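Local coordinates for protein RNA-dependent RNA Polymerase (Bombyx mori cytoplasmic polyhedrosis virus, PDB 6TZ0) that catalyses template-directed RNA synthesis, transcribing the viral double-stranded genome into plus strands and probably also making the complementary minus strands during replication, at residues Glu775-Ala786 / Leu837-Tyr848. Residues are numbered along the deposited sequence; the frame is centred on the assembly and turned at random.
Sequences EGLKMLGFFCGA and LFMPRGGEYPAY
A cation-pi contact and a tyrosine hydroxyl join helix 774-786 to the long loop that follows strand 827-831, within the buried interior of this reovirus-family polymerase. The ammonium of Lys778 sits over the face of the Tyr848 ring, with NZ 3.4 Å from the ring centroid and 11° off its normal. Bends at chi3 and chi4 curl the end of the lysine chain over the ring, while its CD packs on CB of Pro846. A long salt bridge to Glu775 and a second to Asp860 probably help balance this buried charge; lysine suits the place because one flexible chain serves both carboxylates and the ring.

One turn further along, the helix presents glycine at 781. With no side chain there, the Tyr845 phenol can lie against the backbone and donate from OH to the carbonyl O of Lys778, which also accepts the helical bond from Phe782 N. Tyr845 also touches Asn761, bringing helix 754-766 into the contact.

Phe782 lies among Tyr845, Phe838 and Tyr848, its CB against Tyr845 CE2. The edge of Tyr848 meets the face of the Phe782 ring, the planes 73° apart, an edge-to-face pair. Farther round, Phe782 CE1 meets Phe838 CZ at 3.7 Å and, from the side of the ring plane opposite Tyr848, Leu837 CD1 at 3.8 Å. Gly785 leaves room for the other leucine methyl. Trp159 of neighbouring helix 145-160 touches Glu775 and Met779.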
ATOM      1  N   GLU A 775      35.609  -4.694   0.407  1.00 45.85           N
ATOM      2  CA  GLU A 775      36.619  -3.659   0.205  1.00 45.85           C
ATOM      3  C   GLU A 775      36.520  -3.041  -1.189  1.00 45.85           C
ATOM      4  O   GLU A 775      36.652  -1.817  -1.347  1.00 45.85           O
ATOM      5  CB  GLU A 775      38.007  -4.252   0.448  1.00 45.85           C
ATOM      6  CG  GLU A 775      39.148  -3.268   0.294  1.00 45.85           C
ATOM      7  CD  GLU A 775      39.144  -2.181   1.351  1.00 45.85           C
ATOM      8  OE1 GLU A 775      38.667  -2.436   2.479  1.00 45.85           O
ATOM      9  OE2 GLU A 775      39.612  -1.064   1.049  1.00 45.85           O
ATOM     10  N   GLY A 776      36.280  -3.868  -2.209  1.00 43.00           N
ATOM     11  CA  GLY A 776      36.028  -3.341  -3.539  1.00 43.00           C
ATOM     12  C   GLY A 776      34.743  -2.547  -3.615  1.00 43.00           C
ATOM     13  O   GLY A 776      34.642  -1.586  -4.381  1.00 43.00           O
ATOM     14  N   LEU A 777      33.764  -2.910  -2.796  1.00 41.96           N
ATOM     15  CA  LEU A 777      32.549  -2.119  -2.674  1.00 41.96           C
ATOM     16  C   LEU A 777      32.824  -0.777  -2.002  1.00 41.96           C
ATOM     17  O   LEU A 777      32.192   0.233  -2.340  1.00 41.96           O
ATOM     18  CB  LEU A 777      31.510  -2.949  -1.925  1.00 41.96           C
ATOM     19  CG  LEU A 777      30.092  -2.488  -1.644  1.00 41.96           C
ATOM     20  CD1 LEU A 777      29.170  -3.652  -1.831  1.00 41.96           C
ATOM     21  CD2 LEU A 777      30.041  -2.086  -0.209  1.00 41.96           C
ATOM     22  N   LYS A 778      33.792  -0.735  -1.079  1.00 44.22           N
ATOM     23  CA  LYS A 778      34.196   0.547  -0.504  1.00 44.22           C
ATOM     24  C   LYS A 778      34.877   1.426  -1.546  1.00 44.22           C
ATOM     25  O   LYS A 778      34.645   2.642  -1.597  1.00 44.22           O
ATOM     26  CB  LYS A 778      35.113   0.338   0.703  1.00 44.22           C
ATOM     27  CG  LYS A 778      35.417   1.636   1.453  1.00 44.22           C
ATOM     28  CD  LYS A 778      36.032   1.393   2.823  1.00 44.22           C
ATOM     29  CE  LYS A 778      37.522   1.128   2.771  1.00 44.22           C
ATOM     30  NZ  LYS A 778      38.263   2.389   2.527  1.00 44.22           N
ATOM     31  N   MET A 779      35.701   0.823  -2.405  1.00 44.91           N
ATOM     32  CA  MET A 779      36.340   1.594  -3.471  1.00 44.91           C
ATOM     33  C   MET A 779      35.321   2.090  -4.493  1.00 44.91           C
ATOM     34  O   MET A 779      35.428   3.219  -4.992  1.00 44.91           O
ATOM     35  CB  MET A 779      37.424   0.760  -4.148  1.00 44.91           C
ATOM     36  CG  MET A 779      38.248   1.537  -5.149  1.00 44.91           C
ATOM     37  SD  MET A 779      39.647   0.613  -5.776  1.00 44.91           S
ATOM     38  CE  MET A 779      40.703   0.654  -4.338  1.00 44.91           C
ATOM     39  N   LEU A 780      34.308   1.272  -4.786  1.00 43.39           N
ATOM     40  CA  LEU A 780      33.264   1.662  -5.726  1.00 43.39           C
ATOM     41  C   LEU A 780      32.435   2.821  -5.189  1.00 43.39           C
ATOM     42  O   LEU A 780      32.112   3.758  -5.931  1.00 43.39           O
ATOM     43  CB  LEU A 780      32.378   0.459  -6.025  1.00 43.39           C
ATOM     44  CG  LEU A 780      31.271   0.632  -7.049  1.00 43.39           C
ATOM     45  CD1 LEU A 780      31.872   0.970  -8.387  1.00 43.39           C
ATOM     46  CD2 LEU A 780      30.495  -0.644  -7.135  1.00 43.39           C
ATOM     47  N   GLY A 781      32.099   2.786  -3.898  1.00 45.45           N
ATOM     48  CA  GLY A 781      31.408   3.912  -3.294  1.00 45.45           C
ATOM     49  C   GLY A 781      32.251   5.171  -3.213  1.00 45.45           C
ATOM     50  O   GLY A 781      31.726   6.280  -3.371  1.00 45.45           O
ATOM     51  N   PHE A 782      33.562   5.022  -2.981  1.00 47.02           N
ATOM     52  CA  PHE A 782      34.456   6.178  -3.010  1.00 47.02           C
ATOM     53  C   PHE A 782      34.497   6.825  -4.385  1.00 47.02           C
ATOM     54  O   PHE A 782      34.474   8.053  -4.496  1.00 47.02           O
ATOM     55  CB  PHE A 782      35.866   5.778  -2.583  1.00 47.02           C
ATOM     56  CG  PHE A 782      36.890   6.862  -2.788  1.00 47.02           C
ATOM     57  CD1 PHE A 782      36.915   7.980  -1.975  1.00 47.02           C
ATOM     58  CD2 PHE A 782      37.838   6.751  -3.793  1.00 47.02           C
ATOM     59  CE1 PHE A 782      37.860   8.971  -2.170  1.00 47.02           C
ATOM     60  CE2 PHE A 782      38.779   7.733  -3.989  1.00 47.02           C
ATOM     61  CZ  PHE A 782      38.791   8.844  -3.176  1.00 47.02           C
ATOM     62  N   PHE A 783      34.537   6.021  -5.449  1.00 47.05           N
ATOM     63  CA  PHE A 783      34.584   6.634  -6.773  1.00 47.05           C
ATOM     64  C   PHE A 783      33.234   7.171  -7.223  1.00 47.05           C
ATOM     65  O   PHE A 783      33.193   8.148  -7.980  1.00 47.05           O
ATOM     66  CB  PHE A 783      35.150   5.669  -7.803  1.00 47.05           C
ATOM     67  CG  PHE A 783      36.634   5.599  -7.775  1.00 47.05           C
ATOM     68  CD1 PHE A 783      37.380   6.667  -8.227  1.00 47.05           C
ATOM     69  CD2 PHE A 783      37.287   4.477  -7.314  1.00 47.05           C
ATOM     70  CE1 PHE A 783      38.747   6.626  -8.205  1.00 47.05           C
ATOM     71  CE2 PHE A 783      38.657   4.429  -7.300  1.00 47.05           C
ATOM     72  CZ  PHE A 783      39.383   5.508  -7.743  1.00 47.05           C
ATOM     73  N   CYS A 784      32.122   6.595  -6.762  1.00 51.49           N
ATOM     74  CA  CYS A 784      30.848   7.205  -7.133  1.00 51.49           C
ATOM     75  C   CYS A 784      30.574   8.451  -6.302  1.00 51.49           C
ATOM     76  O   CYS A 784      29.721   9.261  -6.672  1.00 51.49           O
ATOM     77  CB  CYS A 784      29.690   6.218  -7.000  1.00 51.49           C
ATOM     78  SG  CYS A 784      29.148   5.897  -5.335  1.00 51.49           S
ATOM     79  N   GLY A 785      31.269   8.620  -5.176  1.00 51.98           N
ATOM     80  CA  GLY A 785      31.250   9.912  -4.514  1.00 51.98           C
ATOM     81  C   GLY A 785      32.227  10.903  -5.117  1.00 51.98           C
ATOM     82  O   GLY A 785      31.987  12.112  -5.093  1.00 51.98           O
ATOM     83  N   ALA A 786      33.336  10.411  -5.669  1.00 50.81           N
ATOM     84  CA  ALA A 786      34.362  11.275  -6.237  1.00 50.81           C
ATOM     85  C   ALA A 786      34.031  11.764  -7.637  1.00 50.81           C
ATOM     86  O   ALA A 786      34.550  12.804  -8.052  1.00 50.81           O
ATOM     87  CB  ALA A 786      35.703  10.543  -6.279  1.00 50.81           C
ATOM     88  N   LEU A 837      34.188  14.104   1.631  1.00 52.14           N
ATOM     89  CA  LEU A 837      33.600  12.774   1.735  1.00 52.14           C
ATOM     90  C   LEU A 837      33.737  12.164   3.122  1.00 52.14           C
ATOM     91  O   LEU A 837      32.986  11.248   3.456  1.00 52.14           O
ATOM     92  CB  LEU A 837      34.243  11.831   0.718  1.00 52.14           C
ATOM     93  CG  LEU A 837      33.945  12.058  -0.758  1.00 52.14           C
ATOM     94  CD1 LEU A 837      34.808  11.157  -1.616  1.00 52.14           C
ATOM     95  CD2 LEU A 837      32.490  11.782  -1.019  1.00 52.14           C
ATOM     96  N   PHE A 838      34.657  12.651   3.948  1.00 50.44           N
ATOM     97  CA  PHE A 838      34.998  11.948   5.173  1.00 50.44           C
ATOM     98  C   PHE A 838      34.689  12.769   6.414  1.00 50.44           C
ATOM     99  O   PHE A 838      35.296  12.544   7.463  1.00 50.44           O
ATOM    100  CB  PHE A 838      36.475  11.568   5.138  1.00 50.44           C
ATOM    101  CG  PHE A 838      36.892  10.932   3.848  1.00 50.44           C
ATOM    102  CD1 PHE A 838      36.501   9.648   3.527  1.00 50.44           C
ATOM    103  CD2 PHE A 838      37.695  11.621   2.960  1.00 50.44           C
ATOM    104  CE1 PHE A 838      36.890   9.071   2.333  1.00 50.44           C
ATOM    105  CE2 PHE A 838      38.092  11.045   1.771  1.00 50.44           C
ATOM    106  CZ  PHE A 838      37.691   9.768   1.461  1.00 50.44           C
ATOM    107  N   MET A 839      33.753  13.699   6.329  1.00 55.38           N
ATOM    108  CA  MET A 839      33.587  14.696   7.368  1.00 55.38           C
ATOM    109  C   MET A 839      32.274  14.551   8.119  1.00 55.38           C
ATOM    110  O   MET A 839      31.318  13.954   7.614  1.00 55.38           O
ATOM    111  CB  MET A 839      33.694  16.100   6.758  1.00 55.38           C
ATOM    112  CG  MET A 839      35.123  16.525   6.473  1.00 55.38           C
ATOM    113  SD  MET A 839      36.082  16.806   7.980  1.00 55.38           S
ATOM    114  CE  MET A 839      37.067  15.316   8.133  1.00 55.38           C
ATOM    115  N   PRO A 840      32.215  15.038   9.362  1.00 55.72           N
ATOM    116  CA  PRO A 840      30.924  15.158  10.047  1.00 55.72           C
ATOM    117  C   PRO A 840      30.024  16.134   9.312  1.00 55.72           C
ATOM    118  O   PRO A 840      30.437  17.246   8.975  1.00 55.72           O
ATOM    119  CB  PRO A 840      31.307  15.683  11.434  1.00 55.72           C
ATOM    120  CG  PRO A 840      32.697  15.286  11.608  1.00 55.72           C
ATOM    121  CD  PRO A 840      33.332  15.354  10.265  1.00 55.72           C
ATOM    122  N   ARG A 841      28.802  15.679   9.027  1.00 59.35           N
ATOM    123  CA  ARG A 841      27.787  16.331   8.200  1.00 59.35           C
ATOM    124  C   ARG A 841      28.241  16.547   6.761  1.00 59.35           C
ATOM    125  O   ARG A 841      27.603  17.305   6.026  1.00 59.35           O
ATOM    126  CB  ARG A 841      27.313  17.658   8.809  1.00 59.35           C
ATOM    127  CG  ARG A 841      26.616  17.499  10.141  1.00 59.35           C
ATOM    128  CD  ARG A 841      26.285  18.841  10.756  1.00 59.35           C
ATOM    129  NE  ARG A 841      25.332  19.593   9.948  1.00 59.35           N
ATOM    130  CZ  ARG A 841      24.013  19.481  10.054  1.00 59.35           C
ATOM    131  NH1 ARG A 841      23.221  20.207   9.278  1.00 59.35           N
ATOM    132  NH2 ARG A 841      23.486  18.641  10.936  1.00 59.35           N
ATOM    133  N   GLY A 842      29.307  15.883   6.330  1.00 54.42           N
ATOM    134  CA  GLY A 842      29.743  15.930   4.955  1.00 54.42           C
ATOM    135  C   GLY A 842      29.345  14.658   4.249  1.00 54.42           C
ATOM    136  O   GLY A 842      28.157  14.405   4.051  1.00 54.42           O
ATOM    137  N   GLY A 843      30.318  13.839   3.878  1.00 54.02           N
ATOM    138  CA  GLY A 843      30.000  12.584   3.233  1.00 54.02           C
ATOM    139  C   GLY A 843      29.805  11.452   4.218  1.00 54.02           C
ATOM    140  O   GLY A 843      28.975  10.567   3.980  1.00 54.02           O
ATOM    141  N   GLU A 844      30.559  11.493   5.323  1.00 52.66           N
ATOM    142  CA  GLU A 844      30.593  10.459   6.365  1.00 52.66           C
ATOM    143  C   GLU A 844      30.926   9.090   5.779  1.00 52.66           C
ATOM    144  O   GLU A 844      30.287   8.082   6.078  1.00 52.66           O
ATOM    145  CB  GLU A 844      29.285  10.410   7.157  1.00 52.66           C
ATOM    146  CG  GLU A 844      29.017  11.631   7.999  1.00 52.66           C
ATOM    147  CD  GLU A 844      27.723  11.525   8.765  1.00 52.66           C
ATOM    148  OE1 GLU A 844      26.998  10.530   8.569  1.00 52.66           O
ATOM    149  OE2 GLU A 844      27.421  12.441   9.554  1.00 52.66           O
ATOM    150  N   TYR A 845      31.937   9.066   4.939  1.00 45.21           N
ATOM    151  CA  TYR A 845      32.313   7.848   4.256  1.00 45.21           C
ATOM    152  C   TYR A 845      33.587   7.276   4.879  1.00 45.21           C
ATOM    153  O   TYR A 845      34.405   8.033   5.407  1.00 45.21           O
ATOM    154  CB  TYR A 845      32.522   8.135   2.763  1.00 45.21           C
ATOM    155  CG  TYR A 845      32.625   6.920   1.900  1.00 45.21           C
ATOM    156  CD1 TYR A 845      31.495   6.194   1.577  1.00 45.21           C
ATOM    157  CD2 TYR A 845      33.845   6.495   1.412  1.00 45.21           C
ATOM    158  CE1 TYR A 845      31.574   5.079   0.807  1.00 45.21           C
ATOM    159  CE2 TYR A 845      33.936   5.379   0.630  1.00 45.21           C
ATOM    160  CZ  TYR A 845      32.794   4.679   0.331  1.00 45.21           C
ATOM    161  OH  TYR A 845      32.864   3.561  -0.444  1.00 45.21           O
ATOM    162  N   PRO A 846      33.750   5.949   4.900  1.00 45.41           N
ATOM    163  CA  PRO A 846      34.983   5.367   5.448  1.00 45.41           C
ATOM    164  C   PRO A 846      36.214   5.717   4.628  1.00 45.41           C
ATOM    165  O   PRO A 846      36.203   5.667   3.398  1.00 45.41           O
ATOM    166  CB  PRO A 846      34.702   3.861   5.411  1.00 45.41           C
ATOM    167  CG  PRO A 846      33.241   3.764   5.469  1.00 45.41           C
ATOM    168  CD  PRO A 846      32.718   4.921   4.698  1.00 45.41           C
ATOM    169  N   ALA A 847      37.285   6.059   5.329  1.00 46.12           N
ATOM    170  CA  ALA A 847      38.465   6.651   4.723  1.00 46.12           C
ATOM    171  C   ALA A 847      39.598   5.647   4.559  1.00 46.12           C
ATOM    172  O   ALA A 847      39.650   4.610   5.218  1.00 46.12           O
ATOM    173  CB  ALA A 847      38.949   7.843   5.552  1.00 46.12           C
ATOM    174  N   TYR A 848      40.506   5.983   3.658  1.00 46.72           N
ATOM    175  CA  TYR A 848      41.752   5.263   3.430  1.00 46.72           C
ATOM    176  C   TYR A 848      42.841   5.832   4.333  1.00 46.72           C
ATOM    177  O   TYR A 848      42.641   6.882   4.947  1.00 46.72           O
ATOM    178  CB  TYR A 848      42.114   5.366   1.948  1.00 46.72           C
ATOM    179  CG  TYR A 848      41.245   4.530   1.048  1.00 46.72           C
ATOM    180  CD1 TYR A 848      41.554   3.202   0.799  1.00 46.72           C
ATOM    181  CD2 TYR A 848      40.102   5.059   0.467  1.00 46.72           C
ATOM    182  CE1 TYR A 848      40.766   2.430  -0.011  1.00 46.72           C
ATOM    183  CE2 TYR A 848      39.304   4.294  -0.351  1.00 46.72           C
ATOM    184  CZ  TYR A 848      39.642   2.980  -0.584  1.00 46.72           C
ATOM    185  OH  TYR A 848      38.853   2.208  -1.393  1.00 46.72           O
TER